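Local atomic coordinates of esterase (Pelagibacterium halotolerans, PDB entry 5DWD), a protein that probably hydrolyses carboxylic ester bonds, as a carboxylesterase of the alpha/beta-hydrolase superfamily. Residues 48-53 / 92-97; 191-196 / 220-225; 133-138 / 143-148. All blocks are in the same frame, centred on the assembly; numbering follows the deposited sequence.

Interaction 1: residues 48-53 / 92-97; sequences HGYGSD and FPLDLE
One wall of the pocket that holds a bound polyethylene glycol ether is built where the ring of Tyr50 meets Leu94 and Leu96; all three residues line that pocket. Tyr50 sits at the second position of a type II beta turn running from Gly49 to Ser52, and its CG lies anti to the backbone N (chi1 179°), which sends the ring out of the turn toward residues 92-97. Leu94 lays its CD1 methyl over one face of the ring, 3.9 Å from the centroid and 18° off the normal, a CH-pi contact. The methyl is displaced toward the rim and comes closest to Tyr50 CD1, at 3.7 Å. The two side chains slide past each other in opposite directions. Leu96 approaches more obliquely, its CD2 4.0 Å from Tyr50 CE2. In the ring plane lie Phe92 O and a water. That water is 2.5 Å from Tyr50 OH and accepts a bond of 3.1 Å from Leu94 N, tying the phenol to the opposing backbone. Ser52 N closes the turn by a hydrogen bond to Gly49 O, and His48 ND1 donates a second to the same oxygen from the opposite face of its plane. The loop 48-53 follows strand 42-47 and leads into helix 54-65, whose N-cap is Asp53; residues 92-97 connect strand 89-90 to helix 101-126, while Gln140 of helix 140-149 touches both Tyr50 and Leu94.

Interaction 2: residues 191-196 / 220-225; sequences DVVPVI and SGHTIA
Val192 presses its branch point against the imidazole of His222: CB stands over one ring face, 3.9 Å from the centroid and 20° off the normal, and reaches His222 CG at 3.6 Å. The two side chains cross at about a right angle. With CG1 anti to the backbone N (chi1 179°), that methyl reaches along the ring to His222 CD2 at 3.8 Å, while CG2 lies against His222 CB at 3.8 Å. Buried Val193 supplies the inner part of the contact, its CG2 3.6 Å from His222 CE1 in an oblique approach. His222 is the centre of an inverse gamma turn, and its position fits the histidine of a probable Ser-His-Asp triad of the alpha/beta-hydrolase fold: NE2 is hydrogen-bonded to Ser139 OG and ND1 to Asp190 OD2. Asp190 OD1 also takes the backbone N-H groups of Val192 and Val193, so the carboxylate that binds the imidazole also anchors the two valines packed against it. In contrast to Val193, Val192, though close to the ring, lies on the solvent-exposed side beside the bound polyethylene glycol ether, and the CB of exposed Asp191 points away from residues 220-225.

Interaction 3: residues 133-138 / 143-148; sequences TILVGF and MMALYT
Leu135 and Ala145 meet at unequal reach: the leucine extends a branch from the strand to the helix backbone, whereas the alanine offers a single methyl in return. The CB atoms of both point toward the opposing segment. The first torsion of Leu135, -117°, lies well off a staggered value; in this conformation CD1 rests against the helix, 3.6 Å from Ala145 O and 3.9 Å from Ala145 CA. Its separation from the alanine methyl, CD1 to CB, is larger at 4.2 Å, so the leucine packs chiefly against main chain. That carbonyl meets a methyl here, and no hydrogen bond joins the two segments. Two residues further along the strand, Gly137 faces the same alanine. Ala145 CB is directed at the backbone of Gly137, 4.2 Å from its N, and the CA atoms of these two residues are 5.7 Å apart, the closest such pair across the contact. The missing side chain matters, since a CB on Gly137 would point at the helix and lie tightly against the alanine methyl. This close approach suits the probable nucleophile elbow, the sharp strand-to-helix turn of alpha/beta hydrolases, in which Gly137, Ser139 and Gly141 fit the GxSxG pattern. Val136, between the two contacting strand residues, points away from the helix, as does Leu146 from the strand. Strand 133-138 lies between the parallel strands 42-47 and 158-162 in the central sheet; helix 140-149 forms the beta-alpha-beta crossover to strand 158-162, and helix 101-126 packs against Met144, Tyr147 and Thr148.

Along the chain the three contacts follow in series: interaction 1, then 3, then 2, with centres about 15 to 17 Å apart. Interaction 3 is buried, its centre about 3 Å from the centre of the chain in space, at the central sheet and helix 140-149, whereas the other two are made by loops that leave the sheet strands and the small hairpin. Helix 140-149 meets interaction 1 through Phe92 CE2 and Met144 SD, 3.8 Å apart. At the end of strand 133-138, Phe138 CZ is 3.7 Å from His222 CD2 of interaction 2. Interactions 1 and 2 do not touch, yet Tyr50, Leu94, Leu96, Met143 and Val192 line one ligand pocket, beside the probable catalytic triad.

Interaction 1: residues 48-53 / 92-97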
loop_
_atom_site.group_PDB
_atom_site.type_symbol
_atom_site.label_atom_id
_atom_site.label_comp_id
_atom_site.label_asym_id
_atom_site.label_seq_id
_atom_site.Cartn_x
_atom_site.Cartn_y
_atom_site.Cartn_z
ATOM N N HIS B 48 19.953 2.590 13.035
ATOM C CA HIS B 48 21.199 3.433 12.926
ATOM C C HIS B 48 22.076 3.137 11.715
ATOM O O HIS B 48 21.935 2.097 11.031
ATOM C CB HIS B 48 21.996 3.368 14.219
ATOM C CG HIS B 48 22.613 2.039 14.475
ATOM N ND1 HIS B 48 23.718 1.604 13.769
ATOM C CD2 HIS B 48 22.264 1.012 15.297
ATOM C CE1 HIS B 48 24.082 0.406 14.199
ATOM N NE2 HIS B 48 23.180 -0.003 15.077
ATOM N N GLY B 49 23.009 4.064 11.458
ATOM C CA GLY B 49 23.954 3.911 10.372
ATOM C C GLY B 49 25.199 3.153 10.759
ATOM O O GLY B 49 25.426 2.771 11.916
ATOM N N TYR B 50 26.082 2.976 9.769
ATOM C CA TYR B 50 27.316 2.274 9.971
ATOM C C TYR B 50 28.204 3.001 10.942
ATOM O O TYR B 50 28.432 4.200 10.818
ATOM C CB TYR B 50 28.051 2.172 8.623
ATOM C CG TYR B 50 29.388 1.481 8.640
ATOM C CD1 TYR B 50 29.459 0.033 8.473
ATOM C CD2 TYR B 50 30.550 2.156 8.775
ATOM C CE1 TYR B 50 30.703 -0.611 8.481
ATOM C CE2 TYR B 50 31.825 1.483 8.745
ATOM C CZ TYR B 50 31.869 0.121 8.629
ATOM O OH TYR B 50 33.118 -0.538 8.610
ATOM N N GLY B 51 28.591 2.317 12.019
ATOM C CA GLY B 51 29.427 2.837 13.052
ATOM C C GLY B 51 28.728 3.593 14.167
ATOM O O GLY B 51 29.416 4.065 15.076
ATOM N N SER B 52 27.385 3.564 14.119
ATOM C CA SER B 52 26.534 4.216 15.117
ATOM C C SER B 52 25.951 3.149 16.011
ATOM O O SER B 52 26.529 2.065 16.094
ATOM C CB SER B 52 25.534 5.088 14.381
ATOM O OG SER B 52 24.621 5.732 15.233
ATOM N N ASP B 53 24.867 3.485 16.701
ATOM C CA ASP B 53 24.246 2.569 17.635
ATOM C C ASP B 53 22.835 3.029 17.938
ATOM O O ASP B 53 22.414 4.104 17.527
ATOM C CB ASP B 53 25.070 2.392 18.913
ATOM C CG ASP B 53 25.138 3.568 19.797
ATOM O OD1 ASP B 53 24.517 4.608 19.670
ATOM O OD2 ASP B 53 25.990 3.536 20.744
ATOM N N PHE B 92 26.092 -4.612 8.333
ATOM C CA PHE B 92 26.926 -5.451 7.470
ATOM C C PHE B 92 28.229 -4.733 7.224
ATOM O O PHE B 92 28.295 -3.503 7.384
ATOM C CB PHE B 92 26.244 -5.860 6.158
ATOM C CG PHE B 92 25.671 -4.695 5.354
ATOM C CD1 PHE B 92 26.470 -3.964 4.463
ATOM C CD2 PHE B 92 24.319 -4.354 5.423
ATOM C CE1 PHE B 92 25.956 -2.925 3.704
ATOM C CE2 PHE B 92 23.804 -3.328 4.663
ATOM C CZ PHE B 92 24.635 -2.650 3.778
ATOM N N PRO B 93 29.298 -5.500 6.872
ATOM C CA PRO B 93 30.625 -4.884 6.732
ATOM C C PRO B 93 30.770 -4.146 5.432
ATOM O O PRO B 93 30.033 -4.385 4.440
ATOM C CB PRO B 93 31.599 -6.096 6.790
ATOM C CG PRO B 93 30.765 -7.247 6.480
ATOM C CD PRO B 93 29.360 -6.986 6.889
ATOM N N LEU B 94 31.662 -3.142 5.500
ATOM C CA LEU B 94 32.002 -2.342 4.367
ATOM C C LEU B 94 33.510 -2.297 4.205
ATOM O O LEU B 94 34.249 -2.298 5.203
ATOM C CB LEU B 94 31.525 -0.918 4.535
ATOM C CG LEU B 94 29.985 -0.706 4.484
ATOM C CD1 LEU B 94 29.678 0.771 4.811
ATOM C CD2 LEU B 94 29.373 -1.168 3.191
ATOM N N ASP B 95 33.935 -2.208 2.957
ATOM C CA ASP B 95 35.371 -1.870 2.674
ATOM C C ASP B 95 35.399 -0.453 2.145
ATOM O O ASP B 95 35.020 -0.202 1.005
ATOM C CB ASP B 95 35.940 -2.867 1.685
ATOM C CG ASP B 95 37.415 -2.621 1.413
ATOM O OD1 ASP B 95 37.999 -1.524 1.817
ATOM O OD2 ASP B 95 37.993 -3.561 0.777
ATOM N N LEU B 96 35.737 0.506 3.027
ATOM C CA LEU B 96 35.512 1.903 2.716
ATOM C C LEU B 96 36.389 2.487 1.568
ATOM O O LEU B 96 36.022 3.526 0.973
ATOM C CB LEU B 96 35.691 2.701 4.025
ATOM C CG LEU B 96 34.449 2.930 4.896
ATOM C CD1 LEU B 96 33.150 2.231 4.537
ATOM C CD2 LEU B 96 34.760 2.931 6.396
ATOM N N GLU B 97 37.505 1.811 1.273
ATOM C CA GLU B 97 38.476 2.260 0.233
ATOM C C GLU B 97 38.026 1.868 -1.168
ATOM O O GLU B 97 38.587 2.352 -2.148
ATOM C CB GLU B 97 39.834 1.628 0.557
HETATM O O HOH W 1 32.996 -3.047 8.261
#

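Interaction 2: residues 191-196 / 220-225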
loop_
_atom_site.group_PDB
_atom_site.type_symbol
_atom_site.label_atom_id
_atom_site.label_comp_id
_atom_site.label_asym_id
_atom_site.label_seq_id
_atom_site.Cartn_x
_atom_site.Cartn_y
_atom_site.Cartn_z
ATOM N N ASP B 191 28.365 13.669 0.510
ATOM C CA ASP B 191 29.423 13.006 -0.232
ATOM C C ASP B 191 29.719 11.626 0.279
ATOM O O ASP B 191 30.620 10.962 -0.184
ATOM C CB ASP B 191 30.708 13.839 -0.148
ATOM C CG ASP B 191 30.754 14.916 -1.174
ATOM O OD1 ASP B 191 30.241 14.729 -2.317
ATOM O OD2 ASP B 191 31.373 15.954 -0.837
ATOM N N VAL B 192 28.937 11.159 1.248
ATOM C CA VAL B 192 29.128 9.864 1.815
ATOM C C VAL B 192 28.230 8.853 1.118
ATOM O O VAL B 192 28.703 7.831 0.635
ATOM C CB VAL B 192 28.815 9.894 3.338
ATOM C CG1 VAL B 192 28.987 8.531 3.956
ATOM C CG2 VAL B 192 29.774 10.916 4.007
ATOM N N VAL B 193 26.934 9.140 1.079
ATOM C CA VAL B 193 25.975 8.455 0.231
ATOM C C VAL B 193 25.400 9.559 -0.615
ATOM O O VAL B 193 24.558 10.344 -0.206
ATOM C CB VAL B 193 24.831 7.829 1.024
ATOM C CG1 VAL B 193 23.826 7.218 0.061
ATOM C CG2 VAL B 193 25.378 6.798 1.991
ATOM N N PRO B 194 25.868 9.710 -1.873
ATOM C CA PRO B 194 25.411 10.842 -2.638
ATOM C C PRO B 194 23.908 10.764 -2.994
ATOM O O PRO B 194 23.306 9.689 -2.978
ATOM C CB PRO B 194 26.263 10.785 -3.921
ATOM C CG PRO B 194 27.539 10.093 -3.456
ATOM C CD PRO B 194 27.066 9.043 -2.430
ATOM N N VAL B 195 23.322 11.941 -3.082
ATOM C CA VAL B 195 21.900 12.218 -3.228
ATOM C C VAL B 195 21.234 11.456 -4.371
ATOM O O VAL B 195 20.018 11.134 -4.338
ATOM C CB VAL B 195 21.595 13.739 -3.252
ATOM C CG1 VAL B 195 22.035 14.374 -4.579
ATOM C CG2 VAL B 195 20.150 14.020 -2.946
ATOM N N ILE B 196 22.000 11.175 -5.422
ATOM C CA ILE B 196 21.572 10.283 -6.471
ATOM C C ILE B 196 20.908 8.984 -5.984
ATOM O O ILE B 196 19.989 8.509 -6.606
ATOM C CB ILE B 196 22.716 9.963 -7.487
ATOM C CG1 ILE B 196 22.056 9.317 -8.721
ATOM C CG2 ILE B 196 23.741 9.021 -6.917
ATOM C CD1 ILE B 196 22.704 9.639 -10.020
ATOM N N SER B 220 22.679 20.496 2.847
ATOM C CA SER B 220 23.031 19.663 3.943
ATOM C C SER B 220 23.743 18.361 3.449
ATOM O O SER B 220 23.447 17.905 2.349
ATOM C CB SER B 220 21.724 19.342 4.687
ATOM O OG SER B 220 21.917 18.372 5.712
ATOM N N GLY B 221 24.637 17.809 4.302
ATOM C CA GLY B 221 25.406 16.629 3.942
ATOM C C GLY B 221 24.776 15.398 4.611
ATOM O O GLY B 221 23.553 15.215 4.598
ATOM N N HIS B 222 25.658 14.533 5.096
ATOM C CA HIS B 222 25.300 13.175 5.574
ATOM C C HIS B 222 24.854 13.305 7.021
ATOM O O HIS B 222 25.567 12.984 7.977
ATOM C CB HIS B 222 26.414 12.161 5.360
ATOM C CG HIS B 222 25.978 10.728 5.436
ATOM N ND1 HIS B 222 25.113 10.200 4.528
ATOM C CD2 HIS B 222 26.271 9.706 6.322
ATOM C CE1 HIS B 222 24.876 8.925 4.825
ATOM N NE2 HIS B 222 25.584 8.608 5.884
ATOM N N THR B 223 23.646 13.769 7.145
ATOM C CA THR B 223 22.974 13.990 8.446
ATOM C C THR B 223 21.473 14.132 8.235
ATOM O O THR B 223 21.007 14.017 7.103
ATOM C CB THR B 223 23.556 15.227 9.121
ATOM O OG1 THR B 223 23.110 15.298 10.451
ATOM C CG2 THR B 223 23.190 16.476 8.347
ATOM N N ILE B 224 20.726 14.357 9.307
ATOM C CA ILE B 224 19.326 14.752 9.226
ATOM C C ILE B 224 19.248 16.265 9.525
ATOM O O ILE B 224 19.610 16.673 10.674
ATOM C CB ILE B 224 18.465 13.948 10.227
ATOM C CG1 ILE B 224 18.601 12.452 9.955
ATOM C CG2 ILE B 224 17.037 14.413 10.167
ATOM C CD1 ILE B 224 17.757 11.519 10.801
ATOM N N ALA B 225 18.929 17.012 8.489
ATOM C CA ALA B 225 18.833 18.503 8.507
ATOM C C ALA B 225 17.521 18.821 9.237
ATOM O O ALA B 225 16.576 18.027 9.257
ATOM C CB ALA B 225 18.848 19.091 7.131
#

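Interaction 3: residues 133-138 / 143-148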
loop_
_atom_site.group_PDB
_atom_site.type_symbol
_atom_site.label_atom_id
_atom_site.label_comp_id
_atom_site.label_asym_id
_atom_site.label_seq_id
_atom_site.Cartn_x
_atom_site.Cartn_y
_atom_site.Cartn_z
ATOM N N THR B 133 3.322 -0.140 12.498
ATOM C CA THR B 133 4.742 0.079 12.680
ATOM C C THR B 133 5.282 0.905 11.520
ATOM O O THR B 133 4.920 0.679 10.381
ATOM C CB THR B 133 5.472 -1.258 12.670
ATOM O OG1 THR B 133 5.007 -2.093 13.761
ATOM C CG2 THR B 133 7.007 -1.115 12.798
ATOM N N ILE B 134 6.134 1.867 11.872
ATOM C CA ILE B 134 6.897 2.643 10.877
ATOM C C ILE B 134 8.349 2.276 11.066
ATOM O O ILE B 134 8.901 2.332 12.173
ATOM C CB ILE B 134 6.654 4.121 11.054
ATOM C CG1 ILE B 134 5.141 4.414 10.920
ATOM C CG2 ILE B 134 7.492 4.921 10.102
ATOM C CD1 ILE B 134 4.759 5.795 11.277
ATOM N N LEU B 135 8.997 1.850 9.977
ATOM C CA LEU B 135 10.421 1.609 10.036
ATOM C C LEU B 135 11.164 2.850 9.516
ATOM O O LEU B 135 10.906 3.246 8.390
ATOM C CB LEU B 135 10.746 0.460 9.059
ATOM C CG LEU B 135 11.304 -0.835 9.451
ATOM C CD1 LEU B 135 11.760 -1.681 8.292
ATOM C CD2 LEU B 135 12.383 -0.785 10.531
ATOM N N VAL B 136 12.065 3.366 10.332
ATOM C CA VAL B 136 12.821 4.592 10.089
ATOM C C VAL B 136 14.315 4.259 10.100
ATOM O O VAL B 136 14.800 3.651 11.058
ATOM C CB VAL B 136 12.483 5.647 11.161
ATOM C CG1 VAL B 136 13.274 6.935 10.953
ATOM C CG2 VAL B 136 10.981 5.919 11.072
ATOM N N GLY B 137 15.048 4.653 9.066
ATOM C CA GLY B 137 16.498 4.387 9.090
ATOM C C GLY B 137 17.322 5.548 8.608
ATOM O O GLY B 137 16.816 6.401 7.902
ATOM N N PHE B 138 18.580 5.578 9.054
ATOM C CA PHE B 138 19.554 6.528 8.556
ATOM C C PHE B 138 20.721 5.795 7.926
ATOM O O PHE B 138 21.275 4.865 8.532
ATOM C CB PHE B 138 20.095 7.419 9.687
ATOM C CG PHE B 138 21.188 8.370 9.254
ATOM C CD1 PHE B 138 20.917 9.421 8.426
ATOM C CD2 PHE B 138 22.483 8.221 9.680
ATOM C CE1 PHE B 138 21.921 10.281 7.993
ATOM C CE2 PHE B 138 23.488 9.105 9.289
ATOM C CZ PHE B 138 23.211 10.117 8.405
ATOM N N MET B 143 19.054 1.900 4.230
ATOM C CA MET B 143 19.199 0.871 3.196
ATOM C C MET B 143 18.492 -0.391 3.708
ATOM O O MET B 143 17.745 -1.019 2.938
ATOM C CB MET B 143 20.653 0.633 2.910
ATOM C CG MET B 143 21.346 1.786 2.209
ATOM S SD MET B 143 23.124 1.462 2.076
ATOM C CE MET B 143 23.738 3.129 2.030
ATOM N N MET B 144 18.703 -0.710 4.973
ATOM C CA MET B 144 18.036 -1.864 5.548
ATOM C C MET B 144 16.553 -1.685 5.714
ATOM O O MET B 144 15.801 -2.628 5.546
ATOM C CB MET B 144 18.700 -2.303 6.854
ATOM C CG MET B 144 20.082 -2.942 6.762
ATOM S SD MET B 144 20.220 -4.195 5.533
ATOM C CE MET B 144 18.977 -5.374 6.142
ATOM N N ALA B 145 16.095 -0.453 6.057
ATOM C CA ALA B 145 14.691 -0.194 6.219
ATOM C C ALA B 145 13.927 -0.475 4.926
ATOM O O ALA B 145 12.877 -1.117 4.922
ATOM C CB ALA B 145 14.416 1.199 6.730
ATOM N N LEU B 146 14.498 -0.037 3.788
ATOM C CA LEU B 146 13.944 -0.304 2.528
ATOM C C LEU B 146 14.029 -1.793 2.130
ATOM O O LEU B 146 13.063 -2.341 1.588
ATOM C CB LEU B 146 14.601 0.588 1.461
ATOM C CG LEU B 146 14.256 2.095 1.596
ATOM C CD1 LEU B 146 15.215 2.904 0.709
ATOM C CD2 LEU B 146 12.819 2.401 1.196
ATOM N N TYR B 147 15.167 -2.412 2.357
ATOM C CA TYR B 147 15.457 -3.780 1.866
ATOM C C TYR B 147 14.560 -4.778 2.585
ATOM O O TYR B 147 13.821 -5.524 1.954
ATOM C CB TYR B 147 16.917 -4.095 2.125
ATOM C CG TYR B 147 17.389 -5.353 1.393
ATOM C CD1 TYR B 147 17.180 -6.612 1.922
ATOM C CD2 TYR B 147 17.981 -5.218 0.118
ATOM C CE1 TYR B 147 17.621 -7.755 1.227
ATOM C CE2 TYR B 147 18.394 -6.338 -0.553
ATOM C CZ TYR B 147 18.208 -7.584 -0.003
ATOM O OH TYR B 147 18.708 -8.665 -0.749
ATOM N N THR B 148 14.546 -4.722 3.906
ATOM C CA THR B 148 13.679 -5.592 4.739
ATOM C C THR B 148 12.237 -5.153 4.673
ATOM O O THR B 148 11.342 -5.972 4.549
ATOM C CB THR B 148 14.196 -5.692 6.150
ATOM O OG1 THR B 148 15.505 -6.295 6.061
ATOM C CG2 THR B 148 13.265 -6.506 7.054
#